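Local coordinates for protein exodeoxyribonuclease III (Methanosarcina mazei, PDB 5J8N) that probably cleaves DNA at abasic sites and trims duplex DNA from its 3' ends, as a magnesium-dependent nuclease of the AP/ExoA repair family, at residues 80-85 with 98-103; 103-108 with 145-150. The protein carries 3 engineered substitutions. All blocks are in the same frame, centred on the assembly; numbering follows the deposited sequence.

Contact 1 of 2, residues 80-85 with 98-103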
loop_
_atom_site.group_PDB
_atom_site.type_symbol
_atom_site.label_atom_id
_atom_site.label_comp_id
_atom_site.label_asym_id
_atom_site.label_seq_id
_atom_site.Cartn_x
_atom_site.Cartn_y
_atom_site.Cartn_z
ATOM N N ILE A 80 1.112 -8.411 -17.626
ATOM C CA ILE A 80 0.786 -8.157 -19.022
ATOM C C ILE A 80 0.804 -6.677 -19.397
ATOM O O ILE A 80 0.751 -6.354 -20.575
ATOM C CB ILE A 80 -0.594 -8.757 -19.420
ATOM C CG1 ILE A 80 -1.715 -8.114 -18.632
ATOM C CG2 ILE A 80 -0.634 -10.261 -19.105
ATOM C CD1 ILE A 80 -3.103 -8.765 -18.996
ATOM N N LYS A 81 0.886 -5.799 -18.406
ATOM C CA LYS A 81 0.982 -4.328 -18.622
ATOM C C LYS A 81 1.616 -3.738 -17.388
ATOM O O LYS A 81 1.364 -4.181 -16.257
ATOM C CB LYS A 81 -0.415 -3.717 -18.854
ATOM C CG LYS A 81 -0.411 -2.269 -19.315
ATOM C CD LYS A 81 -1.849 -1.781 -19.701
ATOM C CE LYS A 81 -1.790 -1.036 -21.035
ATOM N NZ LYS A 81 -0.807 0.108 -21.013
ATOM N N LEU A 82 2.434 -2.724 -17.638
ATOM C CA LEU A 82 3.179 -2.025 -16.609
ATOM C C LEU A 82 2.978 -0.528 -16.860
ATOM O O LEU A 82 3.281 -0.075 -17.983
ATOM C CB LEU A 82 4.682 -2.405 -16.695
ATOM C CG LEU A 82 5.631 -1.530 -15.870
ATOM C CD1 LEU A 82 5.406 -1.782 -14.383
ATOM C CD2 LEU A 82 7.023 -1.932 -16.310
ATOM N N GLU A 83 2.514 0.213 -15.846
ATOM C CA GLU A 83 2.415 1.662 -15.992
ATOM C C GLU A 83 2.878 2.336 -14.729
ATOM O O GLU A 83 2.433 1.986 -13.618
ATOM C CB GLU A 83 0.977 2.110 -16.336
ATOM C CG GLU A 83 0.507 1.499 -17.620
ATOM C CD GLU A 83 -0.809 2.068 -18.110
ATOM O OE1 GLU A 83 -1.380 2.929 -17.428
ATOM O OE2 GLU A 83 -1.257 1.659 -19.193
ATOM N N LYS A 84 3.823 3.238 -14.930
ATOM C CA LYS A 84 4.384 3.987 -13.832
ATOM C C LYS A 84 3.673 5.313 -13.863
ATOM O O LYS A 84 3.865 6.118 -14.782
ATOM C CB LYS A 84 5.901 4.106 -13.978
ATOM C CG LYS A 84 6.582 2.747 -13.878
ATOM C CD LYS A 84 8.045 2.797 -14.261
ATOM C CE LYS A 84 8.704 1.431 -14.070
ATOM N NZ LYS A 84 10.179 1.432 -14.355
ATOM N N GLY A 85 2.751 5.472 -12.922
ATOM C CA GLY A 85 2.109 6.732 -12.678
ATOM C C GLY A 85 0.692 6.673 -13.220
ATOM O O GLY A 85 0.318 5.814 -14.066
ATOM N N LEU A 98 2.375 2.605 -8.933
ATOM C CA LEU A 98 2.839 1.599 -9.903
ATOM C C LEU A 98 1.744 0.601 -10.214
ATOM O O LEU A 98 1.247 -0.099 -9.295
ATOM C CB LEU A 98 4.096 0.909 -9.322
ATOM C CG LEU A 98 4.683 -0.202 -10.163
ATOM C CD1 LEU A 98 5.167 0.369 -11.410
ATOM C CD2 LEU A 98 5.850 -0.880 -9.397
ATOM N N ARG A 99 1.361 0.533 -11.477
ATOM C CA ARG A 99 0.340 -0.392 -11.971
ATOM C C ARG A 99 0.974 -1.566 -12.666
ATOM O O ARG A 99 1.811 -1.417 -13.580
ATOM C CB ARG A 99 -0.602 0.353 -12.902
ATOM C CG ARG A 99 -1.553 -0.567 -13.647
ATOM C CD ARG A 99 -2.514 0.233 -14.497
ATOM N NE ARG A 99 -3.294 -0.650 -15.377
ATOM C CZ ARG A 99 -4.136 -0.208 -16.267
ATOM N NH1 ARG A 99 -4.378 1.067 -16.387
ATOM N NH2 ARG A 99 -4.752 -1.091 -17.052
ATOM N N THR A 100 0.559 -2.767 -12.275
ATOM C CA THR A 100 0.927 -3.993 -12.977
ATOM C C THR A 100 -0.351 -4.792 -13.208
ATOM O O THR A 100 -1.037 -5.130 -12.235
ATOM C CB THR A 100 1.954 -4.834 -12.156
ATOM O OG1 THR A 100 1.447 -5.000 -10.830
ATOM C CG2 THR A 100 3.307 -4.139 -12.102
ATOM N N ASP A 101 -0.653 -5.120 -14.453
ATOM C CA ASP A 101 -1.858 -5.907 -14.774
ATOM C C ASP A 101 -1.472 -7.352 -14.826
ATOM O O ASP A 101 -0.443 -7.697 -15.435
ATOM C CB ASP A 101 -2.465 -5.488 -16.115
ATOM C CG ASP A 101 -3.005 -4.067 -16.102
ATOM O OD1 ASP A 101 -2.839 -3.335 -15.108
ATOM O OD2 ASP A 101 -3.671 -3.737 -17.086
ATOM N N TYR A 102 -2.340 -8.204 -14.273
ATOM C CA TYR A 102 -2.192 -9.659 -14.444
ATOM C C TYR A 102 -3.402 -10.207 -15.181
ATOM O O TYR A 102 -4.366 -9.464 -15.475
ATOM C CB TYR A 102 -1.988 -10.327 -13.084
ATOM C CG TYR A 102 -0.748 -9.797 -12.433
ATOM C CD1 TYR A 102 0.518 -10.303 -12.787
ATOM C CD2 TYR A 102 -0.810 -8.751 -11.515
ATOM C CE1 TYR A 102 1.689 -9.743 -12.250
ATOM C CE2 TYR A 102 0.349 -8.201 -10.957
ATOM C CZ TYR A 102 1.591 -8.716 -11.327
ATOM O OH TYR A 102 2.746 -8.147 -10.829
ATOM N N GLU A 103 -3.379 -11.504 -15.538
ATOM C CA GLU A 103 -4.495 -12.026 -16.311
ATOM C C GLU A 103 -5.797 -11.872 -15.540
ATOM O O GLU A 103 -6.812 -11.619 -16.166
ATOM C CB GLU A 103 -4.300 -13.512 -16.670
ATOM C CG GLU A 103 -3.108 -13.811 -17.564
ATOM C CD GLU A 103 -3.273 -13.293 -18.977
ATOM O OE1 GLU A 103 -4.367 -12.782 -19.315
ATOM O OE2 GLU A 103 -2.290 -13.376 -19.749
#

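Contact 2 of 2, residues 103-108 with 145-150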
loop_
_atom_site.group_PDB
_atom_site.type_symbol
_atom_site.label_atom_id
_atom_site.label_comp_id
_atom_site.label_asym_id
_atom_site.label_seq_id
_atom_site.Cartn_x
_atom_site.Cartn_y
_atom_site.Cartn_z
ATOM N N GLU A 103 -3.379 -11.504 -15.538
ATOM C CA GLU A 103 -4.495 -12.026 -16.311
ATOM C C GLU A 103 -5.797 -11.872 -15.540
ATOM O O GLU A 103 -6.812 -11.619 -16.166
ATOM C CB GLU A 103 -4.300 -13.512 -16.670
ATOM C CG GLU A 103 -3.108 -13.811 -17.564
ATOM C CD GLU A 103 -3.273 -13.293 -18.977
ATOM O OE1 GLU A 103 -4.367 -12.782 -19.315
ATOM O OE2 GLU A 103 -2.290 -13.376 -19.749
ATOM N N ASP A 104 -5.753 -11.980 -14.219
ATOM C CA ASP A 104 -6.986 -12.018 -13.434
ATOM C C ASP A 104 -7.372 -10.705 -12.761
ATOM O O ASP A 104 -8.498 -10.580 -12.251
ATOM C CB ASP A 104 -6.872 -13.097 -12.356
ATOM C CG ASP A 104 -6.816 -14.509 -12.943
ATOM O OD1 ASP A 104 -7.823 -14.898 -13.557
ATOM O OD2 ASP A 104 -5.761 -15.159 -12.762
ATOM N N PHE A 105 -6.500 -9.700 -12.761
ATOM C CA PHE A 105 -6.829 -8.449 -12.105
ATOM C C PHE A 105 -5.767 -7.428 -12.396
ATOM O O PHE A 105 -4.645 -7.787 -12.795
ATOM C CB PHE A 105 -6.961 -8.608 -10.563
ATOM C CG PHE A 105 -5.710 -9.155 -9.874
ATOM C CD1 PHE A 105 -5.520 -10.528 -9.809
ATOM C CD2 PHE A 105 -4.758 -8.309 -9.343
ATOM C CE1 PHE A 105 -4.382 -11.048 -9.195
ATOM C CE2 PHE A 105 -3.619 -8.832 -8.691
ATOM C CZ PHE A 105 -3.429 -10.189 -8.625
ATOM N N VAL A 106 -6.119 -6.178 -12.152
ATOM C CA VAL A 106 -5.207 -5.040 -12.194
ATOM C C VAL A 106 -4.713 -4.731 -10.777
ATOM O O VAL A 106 -5.559 -4.590 -9.879
ATOM C CB VAL A 106 -5.901 -3.805 -12.751
ATOM C CG1 VAL A 106 -5.010 -2.565 -12.676
ATOM C CG2 VAL A 106 -6.367 -4.056 -14.227
ATOM N N LEU A 107 -3.395 -4.598 -10.583
ATOM C CA LEU A 107 -2.839 -4.251 -9.291
ATOM C C LEU A 107 -2.286 -2.842 -9.285
ATOM O O LEU A 107 -1.441 -2.498 -10.129
ATOM C CB LEU A 107 -1.728 -5.208 -8.938
ATOM C CG LEU A 107 -0.992 -4.934 -7.635
ATOM C CD1 LEU A 107 -1.901 -5.043 -6.377
ATOM C CD2 LEU A 107 0.180 -5.942 -7.470
ATOM N N LEU A 108 -2.767 -2.033 -8.354
ATOM C CA LEU A 108 -2.227 -0.673 -8.156
ATOM C C LEU A 108 -1.513 -0.650 -6.825
ATOM O O LEU A 108 -2.150 -0.890 -5.785
ATOM C CB LEU A 108 -3.354 0.388 -8.177
ATOM C CG LEU A 108 -4.291 0.324 -9.415
ATOM C CD1 LEU A 108 -5.327 1.442 -9.301
ATOM C CD2 LEU A 108 -3.516 0.372 -10.749
ATOM N N LYS A 145 -11.004 -5.798 -12.751
ATOM C CA LYS A 145 -10.991 -6.236 -11.334
ATOM C C LYS A 145 -9.813 -5.562 -10.716
ATOM O O LYS A 145 -8.685 -5.812 -11.163
ATOM C CB LYS A 145 -10.901 -7.781 -11.247
ATOM C CG LYS A 145 -12.227 -8.485 -11.674
ATOM C CD LYS A 145 -11.975 -9.504 -12.791
ATOM C CE LYS A 145 -11.524 -10.843 -12.202
ATOM N NZ LYS A 145 -10.833 -11.799 -13.172
ATOM N N LEU A 146 -10.025 -4.724 -9.705
ATOM C CA LEU A 146 -8.969 -3.900 -9.134
ATOM C C LEU A 146 -8.561 -4.351 -7.772
ATOM O O LEU A 146 -9.402 -4.505 -6.882
ATOM C CB LEU A 146 -9.455 -2.450 -9.018
ATOM C CG LEU A 146 -9.614 -1.811 -10.397
ATOM C CD1 LEU A 146 -10.603 -0.664 -10.364
ATOM C CD2 LEU A 146 -8.268 -1.339 -10.904
ATOM N N VAL A 147 -7.250 -4.481 -7.567
ATOM C CA VAL A 147 -6.658 -4.705 -6.260
ATOM C C VAL A 147 -5.781 -3.485 -6.033
ATOM O O VAL A 147 -4.931 -3.175 -6.887
ATOM C CB VAL A 147 -5.813 -5.990 -6.233
ATOM C CG1 VAL A 147 -5.139 -6.161 -4.875
ATOM C CG2 VAL A 147 -6.668 -7.144 -6.526
ATOM N N ILE A 148 -5.971 -2.784 -4.922
ATOM C CA ILE A 148 -5.203 -1.594 -4.611
ATOM C C ILE A 148 -4.551 -1.782 -3.280
ATOM O O ILE A 148 -5.219 -1.910 -2.250
ATOM C CB ILE A 148 -6.100 -0.332 -4.562
ATOM C CG1 ILE A 148 -6.836 -0.187 -5.908
ATOM C CG2 ILE A 148 -5.265 0.907 -4.256
ATOM C CD1 ILE A 148 -8.364 -0.280 -5.765
ATOM N N CYS A 149 -3.228 -1.803 -3.265
ATOM C CA CYS A 149 -2.573 -1.986 -1.948
ATOM C C CYS A 149 -1.656 -0.814 -1.699
ATOM O O CYS A 149 -1.048 -0.219 -2.618
ATOM C CB CYS A 149 -1.775 -3.284 -1.888
ATOM S SG CYS A 149 -0.454 -3.492 -3.110
ATOM N N GLY A 150 -1.452 -0.567 -0.407
ATOM C CA GLY A 150 -0.392 0.356 -0.038
ATOM C C GLY A 150 -0.741 1.119 1.202
ATOM O O GLY A 150 -1.607 0.749 2.015
HETATM O O HOH W 1 -9.274 -10.219 -15.768
HETATM O O HOH W 2 -10.228 -14.349 -13.656
#

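Contact 1 of 2, residues 80-85 with 98-103
R99 is the organising side chain where strand 81-84 runs antiparallel to strand 98-101. Its CG stands anti to the backbone N (chi1 170°) and the chain is extended as far as NE, so the guanidinium lies alongside D101 on the same face of the sheet. The grip is side-on and almost coplanar: NE of R99 gives a nearly straight bond to OD1 of D101 (2.7 Å), NH2 of R99 bonds OD2 of D101 (2.9 Å), and each oxygen uses its syn lone pair. This two-point hold fixes the rotation of both flat groups. E83, side by side with R99 and pointing the same way, instead sets its carboxylate over one face, the planes 42° apart, and the long pairing of E83 OE1 with R99 NH1 (3.7 Å) is one of charge alone. Over the guanidinium also comes CD of K81, whose chain then bends at its last two torsions and brings NZ to the anti lone pair of E83 OE2, a very short 2.4 Å. Arginine suits position 99 because its flat group offers an N-H pair to D101 and a face to K81 and E83; the four residues form one salt-bridge network. On the face of L82, T100, K84 and L98, CD1 of L98 touches both CD1 of L82 and CG of K84, each at 3.7 Å. The methylenes of K84 cover the leucine while its amine ends at the surface, weakly bonded to F60 O. The R99 face turns to helix 119-141, where the hydroxyl of Y135 hydrogen-bonds R99 NH1 and L139 packs against the R99 side chain; the leucine face looks to strands 57-61 and 71-75 of the other sheet, and strand 106-111 continues this sheet beyond strand 98-101.

Contact 2 of 2, residues 103-108 with 145-150
A beta-alpha-beta unit closes here: strand 106-111, helix 119-141 and strand 146-149 bring two parallel strands side by side within one sheet of the DNase I-like fold. The ladder between them is regular, with V106 N, V147 N, L108 N and C149 N each donating nearly along the C=O axis of its acceptor.

K145 ties the entrance of the ladder together. Its CB lies 3.8 Å from the carbonyl O of D104 and 4.1 Å from CB of F105. CG stands anti to the carbonyl carbon, and bends at chi2 (125°) and chi3 (84°) curl the chain back, so that CD and then CE, at 3.0 Å, pass close to D104 O. NZ finally bonds D104 O at 2.8 Å from above the carbonyl plane. A lysine suits this place because its flexible chain can fold back over the D104 carbonyl, placing the charged tip among polar atoms: one water joins NZ to OD1 of D104, and another, weakly held by NZ, bonds E103 O. OD2 of D104 is taken by the hydroxyl of Y4.

Inward from this polar end the residues are apolar. V106, L146, L108 and I148 share the face turned to helix 119-141; V106 and L146 point the same way, as do L108 and I148, and from the helix F132 packs on L108 and I148, and L139 on L146. F105, L107 and C149 reach strand 33-37 on the other side, with V147 among them, and the branched V147 divides its methyls between two neighbours. CG1 of V147 touches CD1 of L107 at 3.7 Å, while CG2 approaches CD2 of the F105 ring obliquely at 3.6 Å.

Contacts 1 and 2 are two strand pairings in one sheet, joined through strands 97-101 and 106-111; their centres are 9 Å apart, and E103 in the turn between those strands belongs to both. Antiparallel pairing carries the sheet from one to the other: T100 O lies 2.9 Å from L107 N, a probable hydrogen bond. On the helix-facing side, R99 and D101 of contact 1 meet the apolar row of contact 2, with R99 CB 3.6 Å from L108 CD2 and D101 OD1 3.3 Å from V106 CG1. Both lie near the active site rather than in it: the side chain of L98 is about 9 Å from that of Y111, a predicted active-site residue, and that of C149 about 8 Å from that of D222, predicted to be important for catalysis.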